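Local atomic coordinates of multicopper oxidase (Uncultured bacterium, PDB entry 4E9X), a protein that probably oxidises phenolic and related substrates at a copper site and passes the electrons to a copper cluster that reduces dioxygen to water. Residues A[3-15]-A[305-318]. Numbering follows the deposited sequence. Where two conformers were deposited one is given.
Sequences EREFDMTIEEVTI and YGMFDHDGFKGEFE
Y305 lays its CB over one face of the R4 guanidinium, 3.5 Å from R4 CZ, with ring and guanidinium planes 45° apart; a salt bridge from R4 NE to D43 and a hydrogen bond from Y305 OH to D125 hold the two polar ends. G306 brings bare backbone to the far end of the F6 ring, its C lying 3.8 Å from F6 CZ. M307 then covers one face of that ring off-centre in a CH-pi contact, its CB 3.6 Å from F6 CD1, while SD stands obliquely to the ring in a Met-aromatic contact. With CG anti to the backbone N (chi1 170°), the M307 chain runs on past F6 and bends at chi3, bringing CE beside F6 CB. Beyond the 3-10 turn 311-313 the segment returns at G315, whose CA packs on I15 CG2; a CB here would clash with T14 O and the side chains of V13 and I15. E316 and T14 form an antiparallel hydrogen-bonded pair: E316 N donates to T14 O at 2.8 Å, and T14 N to E316 O at 2.9 Å. The F317 ring receives V13 CG1 almost centrally over one face, 3.9 Å from its centroid, and meets the E11 carboxylate at its edge, E11 OE1 lying 3.3 Å from F317 CE1. E11 OE2 accepts from T9 OG1 through its anti lone pair and also bonds N52, so an alanine here would probably leave the F317 edge little beyond CB beside it and deprive T9 and N52 of this acceptor. A water joins E318 N to E12 O. The last modelled residues thus pair briefly and weakly, antiparallel, with strand 3-18, which also pairs with strands 21-28 and 44-51, while strand 306-308 borders strand 36-40 in the facing sheet of the cupredoxin-like N-terminal domain.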
# COMPACT_ATOMS: atom_id res chain seq x y z
N GLU A 3 4.03 31.77 -22.31
CA GLU A 3 5.33 31.05 -22.32
C GLU A 3 6.11 31.36 -21.04
O GLU A 3 6.38 32.53 -20.69
CB GLU A 3 6.12 31.44 -23.56
CG GLU A 3 7.43 30.71 -23.73
CD GLU A 3 8.26 31.23 -24.92
OE1 GLU A 3 9.35 31.77 -24.70
OE2 GLU A 3 7.81 31.08 -26.07
N ARG A 4 6.53 30.30 -20.33
CA ARG A 4 7.25 30.42 -19.07
C ARG A 4 8.54 29.62 -19.18
O ARG A 4 8.47 28.41 -19.33
CB ARG A 4 6.39 29.99 -17.88
CG ARG A 4 5.08 30.76 -17.82
CD ARG A 4 4.45 30.60 -16.45
NE ARG A 4 3.13 31.27 -16.47
CZ ARG A 4 3.04 32.56 -16.12
NH1 ARG A 4 4.10 33.28 -15.75
NH2 ARG A 4 1.86 33.16 -16.13
N GLU A 5 9.63 30.34 -19.13
CA GLU A 5 10.96 29.75 -19.32
C GLU A 5 11.78 29.87 -18.04
O GLU A 5 11.86 30.96 -17.47
CB GLU A 5 11.67 30.51 -20.46
CG GLU A 5 13.06 29.96 -20.71
CD GLU A 5 13.65 30.39 -22.02
OE1 GLU A 5 12.97 31.14 -22.77
OE2 GLU A 5 14.79 29.99 -22.37
N PHE A 6 12.39 28.77 -17.64
CA PHE A 6 13.12 28.63 -16.41
C PHE A 6 14.51 28.09 -16.63
O PHE A 6 14.67 27.26 -17.52
CB PHE A 6 12.38 27.66 -15.46
CG PHE A 6 10.94 28.14 -15.24
CD1 PHE A 6 10.65 29.39 -14.73
CD2 PHE A 6 9.88 27.32 -15.53
CE1 PHE A 6 9.37 29.83 -14.50
CE2 PHE A 6 8.58 27.76 -15.33
CZ PHE A 6 8.29 29.03 -14.82
N ASP A 7 15.47 28.53 -15.81
CA ASP A 7 16.83 28.02 -15.92
C ASP A 7 17.10 27.22 -14.63
O ASP A 7 16.97 27.78 -13.54
CB ASP A 7 17.87 29.11 -16.09
CG ASP A 7 17.81 29.81 -17.42
OD1 ASP A 7 17.72 29.14 -18.49
OD2 ASP A 7 17.87 31.08 -17.52
N MET A 8 17.41 25.93 -14.77
CA MET A 8 17.63 25.13 -13.57
C MET A 8 19.03 24.54 -13.62
O MET A 8 19.56 24.33 -14.72
CB MET A 8 16.57 24.04 -13.44
CG MET A 8 16.63 23.23 -12.14
SD MET A 8 15.26 22.00 -12.15
CE MET A 8 14.24 22.95 -13.29
N THR A 9 19.66 24.31 -12.49
CA THR A 9 20.95 23.62 -12.46
C THR A 9 20.77 22.36 -11.58
O THR A 9 19.73 22.18 -10.92
CB THR A 9 22.11 24.41 -11.88
OG1 THR A 9 21.84 24.68 -10.48
CG2 THR A 9 22.24 25.75 -12.63
N ILE A 10 21.76 21.51 -11.66
CA ILE A 10 21.87 20.31 -10.88
C ILE A 10 23.19 20.42 -10.12
O ILE A 10 24.20 20.62 -10.82
CB ILE A 10 21.78 18.99 -11.66
CG1 ILE A 10 20.67 19.00 -12.70
CG2 ILE A 10 21.56 17.83 -10.70
CD1 ILE A 10 20.64 17.74 -13.56
N GLU A 11 23.21 20.32 -8.81
CA GLU A 11 24.38 20.65 -7.99
C GLU A 11 24.71 19.52 -7.02
O GLU A 11 23.79 18.86 -6.52
CB GLU A 11 24.11 21.92 -7.15
CG GLU A 11 23.71 23.11 -8.03
CD GLU A 11 24.80 23.71 -8.90
OE1 GLU A 11 26.00 23.41 -8.71
OE2 GLU A 11 24.44 24.51 -9.84
N GLU A 12 26.00 19.34 -6.71
CA GLU A 12 26.40 18.45 -5.64
C GLU A 12 26.46 19.27 -4.36
O GLU A 12 27.27 20.17 -4.22
CB GLU A 12 27.78 17.83 -5.93
CG GLU A 12 27.71 16.91 -7.13
CD GLU A 12 28.98 16.21 -7.50
OE1 GLU A 12 30.03 16.38 -6.83
OE2 GLU A 12 28.93 15.42 -8.48
N VAL A 13 25.54 18.94 -3.44
CA VAL A 13 25.49 19.60 -2.15
C VAL A 13 25.25 18.56 -1.08
O VAL A 13 24.87 17.40 -1.38
CB VAL A 13 24.41 20.72 -2.08
CG1 VAL A 13 24.70 21.83 -3.08
CG2 VAL A 13 23.00 20.16 -2.31
N THR A 14 25.48 18.96 0.17
CA THR A 14 25.16 18.14 1.34
C THR A 14 24.05 18.83 2.17
O THR A 14 24.13 20.02 2.47
CB THR A 14 26.44 17.97 2.20
OG1 THR A 14 27.45 17.30 1.42
CG2 THR A 14 26.19 17.17 3.47
N ILE A 15 23.06 18.02 2.53
CA ILE A 15 21.94 18.53 3.30
C ILE A 15 21.93 17.89 4.66
O ILE A 15 22.41 16.79 4.81
CB ILE A 15 20.56 18.33 2.57
CG1 ILE A 15 20.34 16.87 2.22
CG2 ILE A 15 20.50 19.24 1.35
CD1 ILE A 15 18.90 16.59 1.77
N TYR A 305 2.79 32.86 -10.55
CA TYR A 305 3.41 31.81 -11.34
C TYR A 305 4.90 32.02 -11.49
O TYR A 305 5.34 33.18 -11.51
CB TYR A 305 2.72 31.73 -12.72
CG TYR A 305 1.24 31.43 -12.52
CD1 TYR A 305 0.87 30.26 -11.86
CD2 TYR A 305 0.21 32.29 -12.94
CE1 TYR A 305 -0.47 29.95 -11.64
CE2 TYR A 305 -1.14 31.98 -12.73
CZ TYR A 305 -1.45 30.80 -12.08
OH TYR A 305 -2.78 30.43 -11.83
N GLY A 306 5.65 30.95 -11.63
CA GLY A 306 7.09 31.03 -11.80
C GLY A 306 7.80 29.86 -11.14
O GLY A 306 7.17 28.84 -10.83
N MET A 307 9.10 30.01 -10.94
CA MET A 307 9.93 28.99 -10.32
C MET A 307 10.54 29.59 -9.05
O MET A 307 11.10 30.72 -9.06
CB MET A 307 10.98 28.40 -11.25
CG MET A 307 11.98 27.50 -10.47
SD MET A 307 13.29 26.90 -11.61
CE MET A 307 12.45 25.55 -12.33
N PHE A 308 10.42 28.90 -7.92
CA PHE A 308 10.77 29.44 -6.62
C PHE A 308 11.73 28.53 -5.89
O PHE A 308 11.43 27.36 -5.60
CB PHE A 308 9.51 29.60 -5.71
CG PHE A 308 8.49 30.52 -6.32
CD1 PHE A 308 8.44 31.85 -5.91
CD2 PHE A 308 7.60 30.04 -7.28
CE1 PHE A 308 7.52 32.72 -6.46
CE2 PHE A 308 6.72 30.95 -7.85
CZ PHE A 308 6.67 32.28 -7.43
N ASP A 309 12.91 29.09 -5.61
CA ASP A 309 13.87 28.44 -4.71
C ASP A 309 13.44 28.67 -3.26
O ASP A 309 12.59 29.53 -2.97
CB ASP A 309 15.30 28.93 -4.88
CG ASP A 309 15.98 28.56 -6.17
OD1 ASP A 309 15.39 27.90 -7.03
OD2 ASP A 309 17.17 28.99 -6.35
N HIS A 310 14.03 27.91 -2.35
CA HIS A 310 13.76 28.16 -0.95
C HIS A 310 15.03 27.85 -0.17
O HIS A 310 15.56 26.71 -0.19
CB HIS A 310 12.60 27.32 -0.42
CG HIS A 310 12.40 27.51 1.06
ND1 HIS A 310 12.42 28.78 1.62
CD2 HIS A 310 12.15 26.60 2.03
CE1 HIS A 310 12.20 28.61 2.94
NE2 HIS A 310 12.05 27.31 3.20
N ASP A 311 15.54 28.87 0.55
CA ASP A 311 16.81 28.65 1.22
C ASP A 311 16.69 27.68 2.38
O ASP A 311 17.70 27.09 2.75
CB ASP A 311 17.44 29.97 1.70
CG ASP A 311 16.56 30.86 2.53
OD1 ASP A 311 15.57 30.34 3.13
OD2 ASP A 311 16.79 32.10 2.54
N GLY A 312 15.51 27.40 2.94
CA GLY A 312 15.42 26.38 4.00
C GLY A 312 15.70 25.01 3.46
O GLY A 312 15.92 24.08 4.25
N PHE A 313 15.67 24.84 2.14
CA PHE A 313 15.93 23.52 1.52
C PHE A 313 17.32 23.44 0.93
O PHE A 313 17.69 22.38 0.38
CB PHE A 313 14.92 23.30 0.39
CG PHE A 313 13.46 23.26 0.84
CD1 PHE A 313 13.11 22.87 2.11
CD2 PHE A 313 12.48 23.57 -0.08
CE1 PHE A 313 11.76 22.80 2.42
CE2 PHE A 313 11.12 23.52 0.24
CZ PHE A 313 10.75 23.09 1.53
N LYS A 314 18.11 24.50 0.97
CA LYS A 314 19.43 24.49 0.33
C LYS A 314 20.50 23.70 1.09
O LYS A 314 20.51 23.73 2.33
CB LYS A 314 19.96 25.94 0.20
CG LYS A 314 19.21 26.66 -0.94
CD LYS A 314 19.68 28.12 -0.83
CE LYS A 314 19.08 29.06 -1.81
NZ LYS A 314 19.76 28.80 -3.09
N GLY A 315 21.36 22.99 0.33
CA GLY A 315 22.47 22.28 0.97
C GLY A 315 23.74 23.10 0.80
O GLY A 315 23.79 24.20 0.24
N GLU A 316 24.81 22.50 1.34
CA GLU A 316 26.12 23.12 1.38
C GLU A 316 27.00 22.55 0.26
O GLU A 316 27.10 21.32 0.08
CB GLU A 316 26.78 22.85 2.76
CG GLU A 316 26.03 23.48 3.92
CD GLU A 316 26.71 23.23 5.27
OE1 GLU A 316 27.73 22.50 5.34
OE2 GLU A 316 26.17 23.77 6.26
N PHE A 317 27.63 23.42 -0.53
CA PHE A 317 28.58 23.03 -1.56
C PHE A 317 29.90 22.52 -0.97
O PHE A 317 30.27 22.97 0.14
CB PHE A 317 28.90 24.24 -2.43
CG PHE A 317 27.77 24.56 -3.39
CD1 PHE A 317 27.73 24.00 -4.65
CD2 PHE A 317 26.75 25.43 -3.01
CE1 PHE A 317 26.72 24.31 -5.57
CE2 PHE A 317 25.70 25.75 -3.91
CZ PHE A 317 25.69 25.16 -5.17
N GLU A 318 30.68 21.66 -1.60
CA GLU A 318 32.03 21.41 -1.11
C GLU A 318 32.92 22.63 -1.16
O GLU A 318 32.71 23.39 -2.15
CB GLU A 318 32.61 20.31 -2.02
CG GLU A 318 31.85 19.00 -1.79
CD GLU A 318 32.00 18.58 -0.31
OE1 GLU A 318 33.17 18.24 0.09
OE2 GLU A 318 30.97 18.61 0.41
O HOH W 1 29.89 20.68 -4.19